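Local coordinates for CELL WALL surface anchor family protein (Streptococcus pneumoniae, PDB 2WW8) that serves as a pilus-associated adhesin of the pneumococcal cell surface and probably recognises host cells during attachment, at residues E207-G212 with K673-Y678; G596-P601 with T698-K703. All coordinates share one frame; numbering follows the deposited sequence. Where two conformers were deposited one is given.

Contact 1: E207-G212 with K673-Y678; sequences ELTVSG and KVTLTY
Lys673 carries CG anti to its backbone N (chi1 179°) and stays extended beyond it, which lays its aliphatic chain across the neighbouring strand: CG and CB run beside Ser211 CB, and its CE comes 3.7 Å from Thr209 OG1. Leu208 has CG beside its own backbone N (chi1 -80°), and its CD1 meets Tyr678 CE1 obliquely at 3.9 Å. Between these two ends, 207-211 and 673-678 form an antiparallel ladder in which Leu208 faces Leu676 and Val210 faces Val674 as hydrogen-bonded pairs. The bond from Leu676 N to Leu208 O measures 2.8 Å and is nearly straight, 170° at the hydrogen. The CA hydrogens of Glu207, Thr209, Lys673 and Thr675 turn to the same four carbonyls, with Thr209 CA 3.1 Å from Val674 O.

The two faces differ in chemistry. On one, Thr209 and Thr675 lie side by side, CG2 of the first 3.7 Å from OG1 of the second, and the CG2 methyl of Thr675 rests against Glu207 CG. Several polar ends on this face are held by other strands: Glu207 by a salt bridge to Arg192, Thr209 by the Ser190 hydroxyl, Thr677 by that of Thr622. On the other, Leu208, Val210, Val674 and Leu676 turn inward onto strands 593-601 and 660-668. The implication is an amphipathic strand pair, joined by backbone bonds though 460 intervening residues separate its strands in sequence, with a hydrocarbon face buried in the domain and a polar face held by neighbouring strands.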
# COMPACT_ATOMS: atom_id res chain seq x y z
N GLU A 207 6.93 -6.15 -6.38
CA GLU A 207 7.41 -5.20 -5.37
C GLU A 207 7.40 -5.85 -3.99
O GLU A 207 6.37 -6.41 -3.60
CB GLU A 207 6.48 -3.98 -5.35
CG GLU A 207 6.76 -2.95 -4.23
CD GLU A 207 5.50 -2.14 -3.96
OE1 GLU A 207 4.62 -2.56 -3.14
OE2 GLU A 207 5.44 -1.08 -4.62
N LEU A 208 8.49 -5.70 -3.23
CA LEU A 208 8.68 -6.12 -1.83
C LEU A 208 9.06 -4.85 -1.08
O LEU A 208 9.82 -4.05 -1.61
CB LEU A 208 9.82 -7.14 -1.68
CG LEU A 208 9.51 -8.60 -2.03
CD1 LEU A 208 9.32 -8.79 -3.53
CD2 LEU A 208 10.62 -9.51 -1.46
N THR A 209 8.49 -4.68 0.12
CA THR A 209 8.90 -3.61 0.99
C THR A 209 9.13 -4.17 2.40
O THR A 209 8.58 -5.22 2.74
CB THR A 209 7.90 -2.44 1.05
OG1 THR A 209 6.76 -2.78 1.86
CG2 THR A 209 7.45 -1.95 -0.32
N VAL A 210 9.94 -3.45 3.19
CA VAL A 210 10.22 -3.80 4.56
C VAL A 210 10.36 -2.46 5.29
O VAL A 210 11.00 -1.55 4.79
CB VAL A 210 11.53 -4.60 4.71
CG1 VAL A 210 11.79 -4.84 6.20
CG2 VAL A 210 11.39 -5.98 4.01
N SER A 211 9.71 -2.34 6.44
CA SER A 211 9.84 -1.16 7.27
C SER A 211 10.14 -1.64 8.68
O SER A 211 9.67 -2.72 9.10
CB SER A 211 8.55 -0.34 7.22
OG SER A 211 7.64 -0.89 8.13
N GLY A 212 10.98 -0.88 9.38
CA GLY A 212 11.45 -1.30 10.70
C GLY A 212 10.72 -0.66 11.88
O GLY A 212 9.68 0.04 11.74
N LYS A 673 11.91 2.63 5.49
CA LYS A 673 11.31 1.63 4.65
C LYS A 673 12.08 1.44 3.35
O LYS A 673 12.49 2.42 2.74
CB LYS A 673 9.89 2.03 4.39
CG LYS A 673 9.08 1.06 3.46
CD LYS A 673 7.67 1.72 3.43
CE LYS A 673 6.59 0.84 2.77
NZ LYS A 673 5.48 1.65 2.09
N VAL A 674 12.33 0.20 2.96
CA VAL A 674 13.07 -0.09 1.71
C VAL A 674 12.10 -0.79 0.76
O VAL A 674 11.23 -1.54 1.25
CB VAL A 674 14.20 -1.08 2.04
CG1 VAL A 674 14.88 -1.64 0.80
CG2 VAL A 674 15.24 -0.29 2.86
N THR A 675 12.26 -0.54 -0.55
CA THR A 675 11.45 -1.13 -1.64
C THR A 675 12.33 -1.80 -2.70
O THR A 675 13.31 -1.19 -3.18
CB THR A 675 10.62 -0.03 -2.33
OG1 THR A 675 9.85 0.65 -1.34
CG2 THR A 675 9.66 -0.58 -3.44
N LEU A 676 12.01 -3.05 -3.03
CA LEU A 676 12.71 -3.75 -4.08
C LEU A 676 11.69 -3.98 -5.21
O LEU A 676 10.56 -4.40 -4.96
CB LEU A 676 13.19 -5.11 -3.59
CG LEU A 676 13.66 -6.10 -4.66
CD1 LEU A 676 14.99 -5.72 -5.27
CD2 LEU A 676 13.80 -7.53 -4.10
N THR A 677 12.05 -3.69 -6.46
CA THR A 677 11.16 -4.11 -7.56
C THR A 677 11.95 -4.93 -8.58
O THR A 677 13.17 -4.78 -8.65
CB THR A 677 10.47 -2.96 -8.30
OG1 THR A 677 11.46 -2.21 -9.00
CG2 THR A 677 9.63 -2.03 -7.42
N TYR A 678 11.27 -5.82 -9.34
CA TYR A 678 11.92 -6.56 -10.39
C TYR A 678 10.77 -7.12 -11.25
O TYR A 678 9.60 -7.04 -10.89
CB TYR A 678 12.88 -7.67 -9.87
CG TYR A 678 12.21 -8.67 -8.95
CD1 TYR A 678 12.13 -8.46 -7.55
CD2 TYR A 678 11.57 -9.80 -9.47
CE1 TYR A 678 11.48 -9.38 -6.71
CE2 TYR A 678 10.94 -10.75 -8.64
CZ TYR A 678 10.89 -10.53 -7.27
OH TYR A 678 10.26 -11.47 -6.47

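Contact 2: G596-P601 with T698-K703; sequences GTITDP and TTLHPK
This is an antiparallel strand pairing inside the Ig-like domain of the tip pilin, where strand 596-601 pairs with strand 699-701 in a five-stranded antiparallel sheet. Strand 660-668 flanks 593-601 on its other edge, and 711-712 continues the sheet beyond 699-701. Thr597 with His701 and Thr599 with Thr699 are the hydrogen-bonded pairs, each closed by two backbone bonds; Ile598 and Leu700 form the non-hydrogen-bonded pair between them, where Ile598 CA approaches Thr699 O to 3.2 Å.

The inward face is apolar. Leu700 has CG anti to its backbone N (chi1 168°), and CD1 swings back over the partner strand to 3.7 Å from Thr597 O, while the CG2 methyl of Ile598 sits against Thr699 O. Both residues pack on Val210, and Leu700 also reaches Leu189. At one end of the ladder a CB on Gly596 would be tight against both His701 O and Pro702 O, so the lack of a side chain suits the close approach; Gly596 CA is 3.1 Å from His701 O. At the other, Asp600 and Thr698 run side by side, with Thr698 CG2 3.5 Å from Thr599 O; the Thr698 hydroxyl is hydrogen-bonded to Gly696 O and Lys191 NZ.

On the face of Thr597, Thr599, Thr699 and His701, the Thr599 and Thr699 side chains point the same way, Thr599 CB 3.6 Å from Thr699 OG1. Their hydroxyls converge on one ordered water that ties both strands together: it donates to Thr597 O at 2.8 Å, is hydrogen-bonded to Thr599 OG1 and Thr699 OG1, and is hydrogen-bonded to His701 ND1 at 2.6 Å, in the imidazole plane at the ring edge.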
# COMPACT_ATOMS: atom_id res chain seq x y z
N GLY A 596 19.51 -7.11 8.42
CA GLY A 596 18.47 -8.01 7.94
C GLY A 596 18.66 -8.44 6.49
O GLY A 596 19.33 -7.73 5.71
N THR A 597 18.06 -9.58 6.16
CA THR A 597 18.13 -10.19 4.83
C THR A 597 16.75 -10.56 4.27
O THR A 597 15.93 -11.23 4.91
CB THR A 597 19.01 -11.48 4.96
OG1 THR A 597 20.31 -11.05 5.40
CG2 THR A 597 19.17 -12.25 3.64
N ILE A 598 16.49 -10.20 3.03
CA ILE A 598 15.32 -10.79 2.37
C ILE A 598 15.79 -11.94 1.50
O ILE A 598 16.74 -11.75 0.73
CB ILE A 598 14.60 -9.79 1.49
CG1 ILE A 598 14.08 -8.62 2.32
CG2 ILE A 598 13.45 -10.51 0.71
CD1 ILE A 598 13.62 -7.44 1.49
N THR A 599 15.12 -13.09 1.59
CA THR A 599 15.42 -14.23 0.73
C THR A 599 14.18 -14.50 -0.11
O THR A 599 13.06 -14.74 0.41
CB THR A 599 15.78 -15.48 1.54
OG1 THR A 599 16.88 -15.16 2.41
CG2 THR A 599 16.20 -16.67 0.61
N ASP A 600 14.39 -14.46 -1.42
CA ASP A 600 13.28 -14.43 -2.39
C ASP A 600 13.56 -15.34 -3.59
O ASP A 600 14.01 -14.86 -4.66
CB ASP A 600 13.00 -12.99 -2.83
CG ASP A 600 11.81 -12.87 -3.77
OD1 ASP A 600 11.02 -13.82 -3.98
OD2 ASP A 600 11.65 -11.77 -4.35
N PRO A 601 13.26 -16.66 -3.44
CA PRO A 601 13.42 -17.63 -4.53
C PRO A 601 12.30 -17.43 -5.56
O PRO A 601 11.14 -17.14 -5.18
CB PRO A 601 13.31 -19.00 -3.84
CG PRO A 601 13.02 -18.78 -2.41
CD PRO A 601 12.75 -17.29 -2.20
N THR A 698 9.31 -16.88 0.67
CA THR A 698 9.91 -15.56 0.77
C THR A 698 10.03 -15.03 2.20
O THR A 698 9.03 -14.97 2.88
CB THR A 698 9.14 -14.55 -0.13
OG1 THR A 698 9.03 -15.11 -1.44
CG2 THR A 698 9.96 -13.26 -0.31
N THR A 699 11.22 -14.67 2.66
CA THR A 699 11.44 -14.48 4.11
C THR A 699 12.23 -13.22 4.37
O THR A 699 13.04 -12.76 3.53
CB THR A 699 12.15 -15.71 4.79
OG1 THR A 699 13.48 -15.90 4.25
CG2 THR A 699 11.37 -17.00 4.50
N LEU A 700 11.97 -12.66 5.54
CA LEU A 700 12.83 -11.64 6.12
C LEU A 700 13.47 -12.24 7.36
O LEU A 700 12.75 -12.77 8.25
CB LEU A 700 11.96 -10.44 6.52
CG LEU A 700 12.68 -9.40 7.42
CD1 LEU A 700 13.83 -8.75 6.66
CD2 LEU A 700 11.67 -8.36 7.94
N HIS A 701 14.80 -12.20 7.45
CA HIS A 701 15.46 -12.46 8.74
C HIS A 701 15.74 -11.03 9.23
O HIS A 701 16.61 -10.38 8.67
CB HIS A 701 16.80 -13.19 8.61
CG HIS A 701 16.66 -14.65 8.28
ND1 HIS A 701 16.31 -15.09 7.02
CD2 HIS A 701 16.81 -15.76 9.04
CE1 HIS A 701 16.24 -16.41 7.01
NE2 HIS A 701 16.57 -16.85 8.22
N PRO A 702 15.01 -10.55 10.27
CA PRO A 702 15.26 -9.17 10.70
C PRO A 702 16.68 -8.92 11.19
O PRO A 702 17.13 -7.79 11.14
CB PRO A 702 14.29 -8.97 11.91
CG PRO A 702 13.18 -9.92 11.60
CD PRO A 702 13.89 -11.14 11.01
N LYS A 703 17.38 -9.93 11.70
CA LYS A 703 18.72 -9.73 12.30
C LYS A 703 19.55 -10.95 11.90
O LYS A 703 19.11 -12.09 12.15
CB LYS A 703 18.63 -9.55 13.83
CG LYS A 703 17.59 -8.53 14.39
CD LYS A 703 17.60 -8.30 15.95
CE LYS A 703 16.42 -7.46 16.59
NZ LYS A 703 14.86 -7.43 16.24
O HOH W 1 15.69 -14.05 4.72

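Contacts 1 and 2 lie face to face, their centres 11 Å apart, as layers of one beta-sandwich-like body. Their segments alternate along the chain, and 207-212 and 596-601, far apart in sequence, meet in one interior. Val210 CG2 packs on Ile598 CD1 at 3.7 Å, and Leu208 CD2 lies equally close to Ile598 CG2. Beside these apolar contacts, Tyr678 OH and Asp600 OD2 form a probable hydrogen bond of 2.6 Å, a buried polar tie beside the hydrocarbon layer. The Tyr678 side chain is about 11 Å from a bound calcium ion, too distant to coordinate it; neither contact supplies a residue to a metal site.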